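Local atomic coordinates of DUF3194 domain-containing protein (Thermococcus onnurineus, PDB entry 3UEB), a protein that is of unknown function but is an alpha and beta protein of the UPF0440 (DUF3194) family. Residues Leu70-Pro73 and Ile74-Val78; Asp36-Phe39 and Asp40-Arg44; Ile24-Gly27 and Glu28-Gln31. All coordinates share one frame; numbering follows the deposited sequence.

Contact 1. Residues Leu70-Pro73 and Ile74-Val78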
ATOM      1  N   LEU A  70       9.587  -7.640   5.313  1.00 18.94           N
ATOM      2  CA  LEU A  70      10.835  -7.203   4.704  1.00 19.75           C
ATOM      3  C   LEU A  70      11.845  -8.323   4.701  1.00 19.85           C
ATOM      4  O   LEU A  70      12.017  -9.017   5.699  1.00 19.29           O
ATOM      5  CB  LEU A  70      11.402  -5.997   5.464  1.00 18.49           C
ATOM      6  CG  LEU A  70      12.760  -5.455   5.005  1.00 20.31           C
ATOM      7  CD1 LEU A  70      12.723  -5.162   3.502  1.00 22.08           C
ATOM      8  CD2 LEU A  70      13.092  -4.185   5.784  1.00 18.84           C
ATOM      9  N   GLU A  71      12.520  -8.478   3.570  1.00 20.36           N
ATOM     10  CA  GLU A  71      13.514  -9.519   3.411  1.00 21.75           C
ATOM     11  C   GLU A  71      14.764  -8.963   2.738  1.00 21.29           C
ATOM     12  O   GLU A  71      14.678  -8.211   1.766  1.00 20.59           O
ATOM     13  CB  GLU A  71      12.921 -10.642   2.559  1.00 24.23           C
ATOM     14  CG  GLU A  71      13.635 -11.973   2.657  1.00 26.40           C
ATOM     15  CD  GLU A  71      13.058 -13.000   1.706  1.00 27.99           C
ATOM     16  OE1 GLU A  71      11.816 -13.063   1.578  1.00 30.23           O
ATOM     17  OE2 GLU A  71      13.843 -13.751   1.093  1.00 31.07           O
ATOM     18  N   VAL A  72      15.928  -9.319   3.269  1.00 21.89           N
ATOM     19  CA  VAL A  72      17.190  -8.886   2.679  1.00 22.38           C
ATOM     20  C   VAL A  72      17.935 -10.158   2.264  1.00 21.14           C
ATOM     21  O   VAL A  72      17.590 -11.249   2.718  1.00 21.45           O
ATOM     22  CB  VAL A  72      18.057  -8.083   3.691  1.00 23.87           C
ATOM     23  CG1 VAL A  72      17.294  -6.864   4.176  1.00 21.42           C
ATOM     24  CG2 VAL A  72      18.454  -8.965   4.864  1.00 22.18           C
ATOM     25  N   PRO A  73      18.950 -10.043   1.386  1.00 20.86           N
ATOM     26  CA  PRO A  73      19.704 -11.232   0.957  1.00 19.96           C
ATOM     27  C   PRO A  73      20.297 -11.967   2.163  1.00 19.78           C
ATOM     28  O   PRO A  73      20.597 -11.348   3.187  1.00 16.94           O
ATOM     29  CB  PRO A  73      20.785 -10.649   0.050  1.00 20.57           C
ATOM     30  CG  PRO A  73      20.110  -9.431  -0.530  1.00 22.80           C
ATOM     31  CD  PRO A  73      19.421  -8.838   0.681  1.00 19.97           C
ATOM     32  N   ILE A  74      20.470 -13.283   2.041  1.00 18.87           N
ATOM     33  CA  ILE A  74      21.000 -14.085   3.135  1.00 20.09           C
ATOM     34  C   ILE A  74      22.430 -13.732   3.569  1.00 20.99           C
ATOM     35  O   ILE A  74      22.819 -14.013   4.707  1.00 19.13           O
ATOM     36  CB  ILE A  74      20.945 -15.586   2.790  1.00 22.47           C
ATOM     37  CG1 ILE A  74      21.887 -15.890   1.620  1.00 23.25           C
ATOM     38  CG2 ILE A  74      19.510 -15.979   2.420  1.00 21.31           C
ATOM     39  CD1 ILE A  74      22.048 -17.380   1.347  1.00 23.28           C
ATOM     40  N   PHE A  75      23.196 -13.111   2.671  1.00 18.80           N
ATOM     41  CA  PHE A  75      24.580 -12.739   2.953  1.00 21.87           C
ATOM     42  C   PHE A  75      24.701 -11.305   3.470  1.00 24.18           C
ATOM     43  O   PHE A  75      25.798 -10.843   3.798  1.00 23.85           O
ATOM     44  CB  PHE A  75      25.432 -12.908   1.683  1.00 19.34           C
ATOM     45  CG  PHE A  75      24.914 -12.135   0.503  1.00 19.25           C
ATOM     46  CD1 PHE A  75      25.104 -10.761   0.418  1.00 16.84           C
ATOM     47  CD2 PHE A  75      24.185 -12.773  -0.495  1.00 17.63           C
ATOM     48  CE1 PHE A  75      24.570 -10.026  -0.644  1.00 16.70           C
ATOM     49  CE2 PHE A  75      23.651 -12.047  -1.556  1.00 18.51           C
ATOM     50  CZ  PHE A  75      23.845 -10.665  -1.628  1.00 14.68           C
ATOM     51  N   VAL A  76      23.573 -10.601   3.523  1.00 26.26           N
ATOM     52  CA  VAL A  76      23.542  -9.218   4.008  1.00 27.12           C
ATOM     53  C   VAL A  76      23.294  -9.211   5.513  1.00 28.09           C
ATOM     54  O   VAL A  76      22.361  -9.854   5.998  1.00 30.26           O
ATOM     55  CB  VAL A  76      22.426  -8.408   3.292  1.00 27.33           C
ATOM     56  CG1 VAL A  76      22.051  -7.175   4.104  1.00 24.63           C
ATOM     57  CG2 VAL A  76      22.905  -7.994   1.912  1.00 24.08           C
ATOM     58  N   LYS A  77      24.129  -8.494   6.256  1.00 28.21           N
ATOM     59  CA  LYS A  77      23.967  -8.437   7.705  1.00 30.78           C
ATOM     60  C   LYS A  77      23.267  -7.161   8.174  1.00 30.71           C
ATOM     61  O   LYS A  77      23.896  -6.123   8.401  1.00 33.44           O
ATOM     62  CB  LYS A  77      25.327  -8.586   8.385  1.00 32.95           C
ATOM     63  CG  LYS A  77      26.024  -9.906   8.054  1.00 36.35           C
ATOM     64  CD  LYS A  77      27.205 -10.152   8.985  1.00 41.30           C
ATOM     65  CE  LYS A  77      27.897 -11.483   8.693  1.00 43.21           C
ATOM     66  NZ  LYS A  77      28.588 -11.480   7.377  1.00 45.50           N
ATOM     67  N   VAL A  78      21.952  -7.257   8.316  1.00 30.01           N
ATOM     68  CA  VAL A  78      21.118  -6.146   8.744  1.00 28.26           C
ATOM     69  C   VAL A  78      20.107  -6.637   9.768  1.00 28.93           C
ATOM     70  O   VAL A  78      19.624  -7.771   9.684  1.00 28.83           O
ATOM     71  CB  VAL A  78      20.370  -5.532   7.541  1.00 28.31           C
ATOM     72  CG1 VAL A  78      19.225  -4.634   8.013  1.00 29.57           C
ATOM     73  CG2 VAL A  78      21.342  -4.733   6.701  1.00 28.93           C
TER
HETATM   74  O   HOH W   1      20.631 -11.887   6.123  1.00 26.24           O
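A type I beta turn from Pro73 to Val76 lies early in the loop that takes the chain from strand 63-71 to helix 80-104. Its closing hydrogen bond joins Val76 N to Pro73 O at 3.1 Å, and the amide approaches from above the carbonyl plane. A water gives a second closure, bridging the turn from 3.0 Å off Pro73 O and 2.7 Å off Val76 O.

Round the turn, the pyrrolidine ring of Pro73 meets two side chains. Phe75 lays a face of its ring against it in a CH-pi contact: Pro73 CB stands over the face, 3.7 Å from the Phe75 ring centroid and 22° off the normal. The phenylalanine reaches there because CG sits between the backbone N and the carbonyl carbon (chi1 56°), folding the ring back across the turn. On Val76, the CG2 branch touches Pro73 CD at 3.8 Å, while CG1 faces Val72 CG2 at 4.1 Å, where the two valines cross at about a right angle.

Proline suits the first position: its ring limits phi (-57° here), and its share in the turn is its carbonyl oxygen, which does not require an N-H of its own. With Val72 also packed on Val80 of the helix, this is a type I turn within the strand-to-helix loop of an alpha and beta fold.

Contact 2. Residues Asp36-Phe39 and Asp40-Arg44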
ATOM      1  N   ASP A  36       9.054   4.436   2.401  1.00 24.74           N
ATOM      2  CA  ASP A  36      10.099   5.436   2.265  1.00 25.25           C
ATOM      3  C   ASP A  36      11.243   5.125   3.217  1.00 23.74           C
ATOM      4  O   ASP A  36      12.407   5.134   2.825  1.00 24.71           O
ATOM      5  CB  ASP A  36       9.554   6.838   2.574  1.00 27.25           C
ATOM      6  CG  ASP A  36       8.652   7.369   1.476  1.00 29.58           C
ATOM      7  OD1 ASP A  36       8.582   6.724   0.407  1.00 29.27           O
ATOM      8  OD2 ASP A  36       8.022   8.430   1.681  1.00 29.60           O
ATOM      9  N   TYR A  37      10.904   4.837   4.469  1.00 21.49           N
ATOM     10  CA  TYR A  37      11.922   4.552   5.466  1.00 20.39           C
ATOM     11  C   TYR A  37      12.827   3.398   5.063  1.00 19.16           C
ATOM     12  O   TYR A  37      14.037   3.486   5.197  1.00 19.68           O
ATOM     13  CB  TYR A  37      11.294   4.230   6.814  1.00 20.68           C
ATOM     14  CG  TYR A  37      12.246   4.464   7.955  1.00 21.31           C
ATOM     15  CD1 TYR A  37      12.329   5.714   8.567  1.00 23.58           C
ATOM     16  CD2 TYR A  37      13.084   3.449   8.409  1.00 22.27           C
ATOM     17  CE1 TYR A  37      13.222   5.948   9.609  1.00 25.93           C
ATOM     18  CE2 TYR A  37      13.985   3.674   9.446  1.00 23.16           C
ATOM     19  CZ  TYR A  37      14.046   4.926  10.039  1.00 26.06           C
ATOM     20  OH  TYR A  37      14.934   5.166  11.061  1.00 31.05           O
ATOM     21  N   VAL A  38      12.239   2.310   4.582  1.00 19.21           N
ATOM     22  CA  VAL A  38      13.035   1.161   4.181  1.00 20.12           C
ATOM     23  C   VAL A  38      14.012   1.495   3.054  1.00 21.05           C
ATOM     24  O   VAL A  38      15.189   1.148   3.137  1.00 19.81           O
ATOM     25  CB  VAL A  38      12.147  -0.011   3.750  1.00 18.78           C
ATOM     26  CG1 VAL A  38      12.993  -1.108   3.147  1.00 18.32           C
ATOM     27  CG2 VAL A  38      11.389  -0.550   4.960  1.00 20.02           C
ATOM     28  N   PHE A  39      13.536   2.183   2.019  1.00 20.56           N
ATOM     29  CA  PHE A  39      14.400   2.531   0.893  1.00 22.61           C
ATOM     30  C   PHE A  39      15.373   3.670   1.162  1.00 24.36           C
ATOM     31  O   PHE A  39      16.319   3.872   0.399  1.00 25.92           O
ATOM     32  CB  PHE A  39      13.565   2.857  -0.352  1.00 21.32           C
ATOM     33  CG  PHE A  39      13.026   1.641  -1.049  1.00 23.05           C
ATOM     34  CD1 PHE A  39      11.695   1.270  -0.906  1.00 20.12           C
ATOM     35  CD2 PHE A  39      13.865   0.847  -1.836  1.00 22.84           C
ATOM     36  CE1 PHE A  39      11.198   0.123  -1.538  1.00 23.29           C
ATOM     37  CE2 PHE A  39      13.382  -0.302  -2.471  1.00 23.01           C
ATOM     38  CZ  PHE A  39      12.042  -0.666  -2.321  1.00 19.58           C
ATOM     39  N   ASP A  40      15.146   4.431   2.225  1.00 24.67           N
ATOM     40  CA  ASP A  40      16.058   5.519   2.546  1.00 24.68           C
ATOM     41  C   ASP A  40      17.178   5.006   3.438  1.00 24.10           C
ATOM     42  O   ASP A  40      18.184   5.688   3.634  1.00 27.24           O
ATOM     43  CB  ASP A  40      15.338   6.666   3.266  1.00 28.05           C
ATOM     44  CG  ASP A  40      14.440   7.471   2.342  1.00 27.89           C
ATOM     45  OD1 ASP A  40      14.783   7.633   1.148  1.00 28.47           O
ATOM     46  OD2 ASP A  40      13.396   7.959   2.819  1.00 29.33           O
ATOM     47  N   HIS A  41      17.015   3.801   3.970  1.00 22.11           N
ATOM     48  CA  HIS A  41      18.023   3.247   4.861  1.00 21.53           C
ATOM     49  C   HIS A  41      18.702   1.973   4.376  1.00 21.10           C
ATOM     50  O   HIS A  41      19.606   1.446   5.032  1.00 21.08           O
ATOM     51  CB  HIS A  41      17.419   3.025   6.252  1.00 22.10           C
ATOM     52  CG  HIS A  41      16.942   4.287   6.904  1.00 26.04           C
ATOM     53  ND1 HIS A  41      15.827   4.973   6.471  1.00 24.69           N
ATOM     54  CD2 HIS A  41      17.457   5.012   7.926  1.00 25.93           C
ATOM     55  CE1 HIS A  41      15.679   6.069   7.194  1.00 26.74           C
ATOM     56  NE2 HIS A  41      16.655   6.117   8.084  1.00 28.41           N
ATOM     57  N   LEU A  42      18.264   1.468   3.233  1.00 19.84           N
ATOM     58  CA  LEU A  42      18.868   0.269   2.667  1.00 20.47           C
ATOM     59  C   LEU A  42      19.138   0.549   1.211  1.00 19.97           C
ATOM     60  O   LEU A  42      18.416   1.312   0.578  1.00 21.51           O
ATOM     61  CB  LEU A  42      17.932  -0.941   2.776  1.00 17.52           C
ATOM     62  CG  LEU A  42      17.680  -1.595   4.133  1.00 15.26           C
ATOM     63  CD1 LEU A  42      16.712  -2.747   3.942  1.00 12.70           C
ATOM     64  CD2 LEU A  42      18.983  -2.101   4.734  1.00 15.58           C
ATOM     65  N   THR A  43      20.193  -0.040   0.674  1.00 21.59           N
ATOM     66  CA  THR A  43      20.477   0.170  -0.734  1.00 21.86           C
ATOM     67  C   THR A  43      19.452  -0.661  -1.498  1.00 19.84           C
ATOM     68  O   THR A  43      18.858  -1.577  -0.936  1.00 19.86           O
ATOM     69  CB  THR A  43      21.885  -0.300  -1.098  1.00 21.98           C
ATOM     70  OG1 THR A  43      22.156   0.044  -2.462  1.00 31.85           O
ATOM     71  CG2 THR A  43      22.002  -1.789  -0.934  1.00 18.64           C
ATOM     72  N   ARG A  44      19.246  -0.350  -2.771  1.00 22.09           N
ATOM     73  CA  ARG A  44      18.280  -1.078  -3.582  1.00 22.78           C
ATOM     74  C   ARG A  44      18.542  -2.577  -3.519  1.00 21.27           C
ATOM     75  O   ARG A  44      17.629  -3.367  -3.300  1.00 19.27           O
ATOM     76  CB  ARG A  44      18.359  -0.616  -5.038  1.00 27.35           C
ATOM     77  CG  ARG A  44      18.258   0.893  -5.220  1.00 35.55           C
ATOM     78  CD  ARG A  44      16.816   1.397  -5.233  1.00 37.47           C
ATOM     79  NE  ARG A  44      16.322   1.614  -6.595  1.00 40.84           N
ATOM     80  CZ  ARG A  44      15.847   0.659  -7.389  1.00 43.53           C
ATOM     81  NH1 ARG A  44      15.791  -0.601  -6.966  1.00 46.94           N
ATOM     82  NH2 ARG A  44      15.424   0.962  -8.611  1.00 42.32           N
TER
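Two first torsions set Tyr37 and His41 face to face: Tyr37 swings CG opposite the backbone N (chi1 -157°), whereas His41 has CG opposite its carbonyl carbon (chi1 -62°), and the rings of these residues four apart come to overlap. They form a face-to-face stack with centroids 3.8 Å apart and planes inclined by 15°. His41 CE1 sits over the centre of the tyrosine ring, its closest approach being to Tyr37 CE1 at 3.4 Å.

The imidazole is held from a second direction as well. His41 ND1 donates to Tyr37 O at 2.7 Å, on a lone pair in the carbonyl plane, although the oxygen is tilted out of the imidazole plane. This bond and the stack together fix the rotation of the ring, and histidine suits the place by offering both a flat face and an N-H. Helical bonding in helix 20-41 is weak around Asp40 and His41: Asp40 N still bonds to Asp36 O at 2.9 Å, but the bonds from His41 N to Tyr37 O and to Val38 O are weak, so the side chain supplies the stronger of the two His41 bonds to the tyrosine carbonyl oxygen.

On the inward side, Val38 CG1 meets Leu42 CD1 at 4.1 Å, two branched apolar chains that both also pack on Val47. Tyr37 OH is hydrogen-bonded to Glu86 of helix 80-104, tying the phenol end of the ring to the neighbouring helix. Across the dimer, Asp36 packs on Ile24 and Phe39 on Glu20 of the second subunit, and Arg44 NH2 bonds to Leu18 O of that subunit.

Contact 3. Residues Ile24-Gly27 and Glu28-Gln31; sequences IEIG and ELAQ
Ile24 and Glu28, one helical turn apart, lean together on one flank of helix 20-41, and their side chains cross at a slant. The methyl CG2 of Ile24 does the touching: it meets Glu28 OE1 at 3.6 Å, with the carboxylate carbon just behind. Ile24 places this methyl opposite its backbone N, while its longer CG1 branch leads away from the contact. Glu28 comes to it with CG opposite the carbonyl carbon (chi1 -70°) and an extended chain beyond, so that its CG passes 3.2 Å from Ile24 O before the carboxylate reaches the methyl. The same side chain packs on Met54 of its own chain and on Ile35 of the second subunit. Glutamate suits this partly exposed flank because its extended aliphatic stem can lie against apolar neighbours. Shortening Glu28 to an alanine is likely to leave the CG2 methyl of Ile24 without the carboxylate and stem that lie against it, and to open a gap beside Met54 of the same chain and Ile35 of the second subunit.

Round the helix, Ile26 and Leu29 approach more loosely, Ile26 CD1 to Leu29 CD2 being 4.4 Å. Beneath the side chains run regular i to i+4 bonds: Glu28 N to Ile24 O at 2.9 Å, Ala30 N to Ile26 O at 2.8 Å, and the straightest, Gln31 N to Gly27 O at 3.0 Å with an N-H...O angle of 173°.

The segment lies between several elements. Leu29 packs on Ile94 and Ile26 on Val95 of helix 80-104, whereas Ile24 touches Ile56 of strand 49-56, which also carries Met54. The amide of Gln31 bonds through NE2 to Val52 O of that strand and through OE1 to Gln31 of the second subunit.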
ATOM      1  N   ILE A  24      -8.439   6.507   4.738  1.00 28.83           N
ATOM      2  CA  ILE A  24      -7.694   6.076   3.555  1.00 30.09           C
ATOM      3  C   ILE A  24      -6.411   6.900   3.464  1.00 30.39           C
ATOM      4  O   ILE A  24      -5.322   6.362   3.258  1.00 30.01           O
ATOM      5  CB  ILE A  24      -8.531   6.284   2.247  1.00 31.39           C
ATOM      6  CG1 ILE A  24      -9.466   5.095   2.022  1.00 33.04           C
ATOM      7  CG2 ILE A  24      -7.617   6.462   1.039  1.00 29.91           C
ATOM      8  CD1 ILE A  24     -10.547   4.954   3.062  1.00 37.45           C
ATOM      9  N   GLU A  25      -6.556   8.210   3.622  1.00 29.75           N
ATOM     10  CA  GLU A  25      -5.425   9.127   3.567  1.00 30.71           C
ATOM     11  C   GLU A  25      -4.354   8.744   4.598  1.00 29.30           C
ATOM     12  O   GLU A  25      -3.161   8.727   4.293  1.00 26.99           O
ATOM     13  CB  GLU A  25      -5.909  10.550   3.843  1.00 32.58           C
ATOM     14  CG  GLU A  25      -4.875  11.628   3.605  1.00 35.05           C
ATOM     15  CD  GLU A  25      -5.291  12.954   4.217  1.00 38.65           C
ATOM     16  OE1 GLU A  25      -6.485  13.315   4.116  1.00 40.07           O
ATOM     17  OE2 GLU A  25      -4.424  13.637   4.799  1.00 40.17           O
ATOM     18  N   ILE A  26      -4.787   8.450   5.821  1.00 25.92           N
ATOM     19  CA  ILE A  26      -3.855   8.081   6.877  1.00 24.56           C
ATOM     20  C   ILE A  26      -3.246   6.711   6.604  1.00 24.09           C
ATOM     21  O   ILE A  26      -2.059   6.495   6.839  1.00 25.26           O
ATOM     22  CB  ILE A  26      -4.549   8.068   8.259  1.00 25.19           C
ATOM     23  CG1 ILE A  26      -4.959   9.493   8.638  1.00 24.35           C
ATOM     24  CG2 ILE A  26      -3.610   7.478   9.316  1.00 23.76           C
ATOM     25  CD1 ILE A  26      -3.791  10.458   8.754  1.00 23.41           C
ATOM     26  N   GLY A  27      -4.062   5.792   6.105  1.00 23.34           N
ATOM     27  CA  GLY A  27      -3.571   4.467   5.785  1.00 24.86           C
ATOM     28  C   GLY A  27      -2.447   4.602   4.774  1.00 24.90           C
ATOM     29  O   GLY A  27      -1.411   3.945   4.889  1.00 23.32           O
ATOM     30  N   GLU A  28      -2.652   5.465   3.781  1.00 23.56           N
ATOM     31  CA  GLU A  28      -1.648   5.695   2.751  1.00 23.42           C
ATOM     32  C   GLU A  28      -0.410   6.369   3.346  1.00 22.51           C
ATOM     33  O   GLU A  28       0.720   6.005   3.024  1.00 22.06           O
ATOM     34  CB  GLU A  28      -2.225   6.569   1.633  1.00 22.64           C
ATOM     35  CG  GLU A  28      -3.279   5.885   0.781  1.00 24.96           C
ATOM     36  CD  GLU A  28      -3.907   6.823  -0.243  1.00 26.25           C
ATOM     37  OE1 GLU A  28      -4.734   6.354  -1.051  1.00 27.74           O
ATOM     38  OE2 GLU A  28      -3.579   8.026  -0.239  1.00 27.39           O
ATOM     39  N   LEU A  29      -0.624   7.353   4.212  1.00 21.02           N
ATOM     40  CA  LEU A  29       0.493   8.060   4.837  1.00 21.65           C
ATOM     41  C   LEU A  29       1.358   7.080   5.634  1.00 21.81           C
ATOM     42  O   LEU A  29       2.593   7.106   5.559  1.00 22.72           O
ATOM     43  CB  LEU A  29      -0.032   9.163   5.761  1.00 19.73           C
ATOM     44  CG  LEU A  29       1.011  10.020   6.490  1.00 24.18           C
ATOM     45  CD1 LEU A  29       1.966  10.660   5.475  1.00 23.93           C
ATOM     46  CD2 LEU A  29       0.308  11.103   7.312  1.00 22.39           C
ATOM     47  N   ALA A  30       0.695   6.207   6.381  1.00 21.43           N
ATOM     48  CA  ALA A  30       1.368   5.213   7.208  1.00 22.54           C
ATOM     49  C   ALA A  30       2.200   4.250   6.373  1.00 22.88           C
ATOM     50  O   ALA A  30       3.407   4.128   6.570  1.00 21.20           O
ATOM     51  CB  ALA A  30       0.333   4.434   8.014  1.00 20.93           C
ATOM     52  N   GLN A  31       1.537   3.573   5.437  1.00 24.16           N
ATOM     53  CA  GLN A  31       2.184   2.601   4.567  1.00 24.58           C
ATOM     54  C   GLN A  31       3.375   3.167   3.809  1.00 25.44           C
ATOM     55  O   GLN A  31       4.442   2.553   3.755  1.00 24.46           O
ATOM     56  CB  GLN A  31       1.182   2.047   3.557  1.00 26.23           C
ATOM     57  CG  GLN A  31       1.807   1.064   2.571  1.00 25.22           C
ATOM     58  CD  GLN A  31       1.137   1.097   1.217  1.00 24.38           C
ATOM     59  OE1 GLN A  31       0.812   2.166   0.707  1.00 23.76           O
ATOM     60  NE2 GLN A  31       0.948  -0.074   0.616  1.00 21.83           N
TER

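Along the chain contact 3 comes first, then contact 2, then contact 1. Contacts 3 and 2 share helix 20-41, with centres 19 Å apart. Contact 1 takes in the end of strand 63-71, the middle strand of the three-stranded antiparallel sheet, and leads toward helix 80-104. It packs directly on contact 2, Val78 CG2 lying 4.0 Å from Leu42 CD2, which joins the loop to the end of helix 20-41. Contacts 1 and 3 lie on opposite sides of the chain's centre, centres 27 Å apart. Helix 20-41 thus meets the second subunit at two places along its length, through contacts 3 and 2, while contact 1 sits at the surface end of the fold.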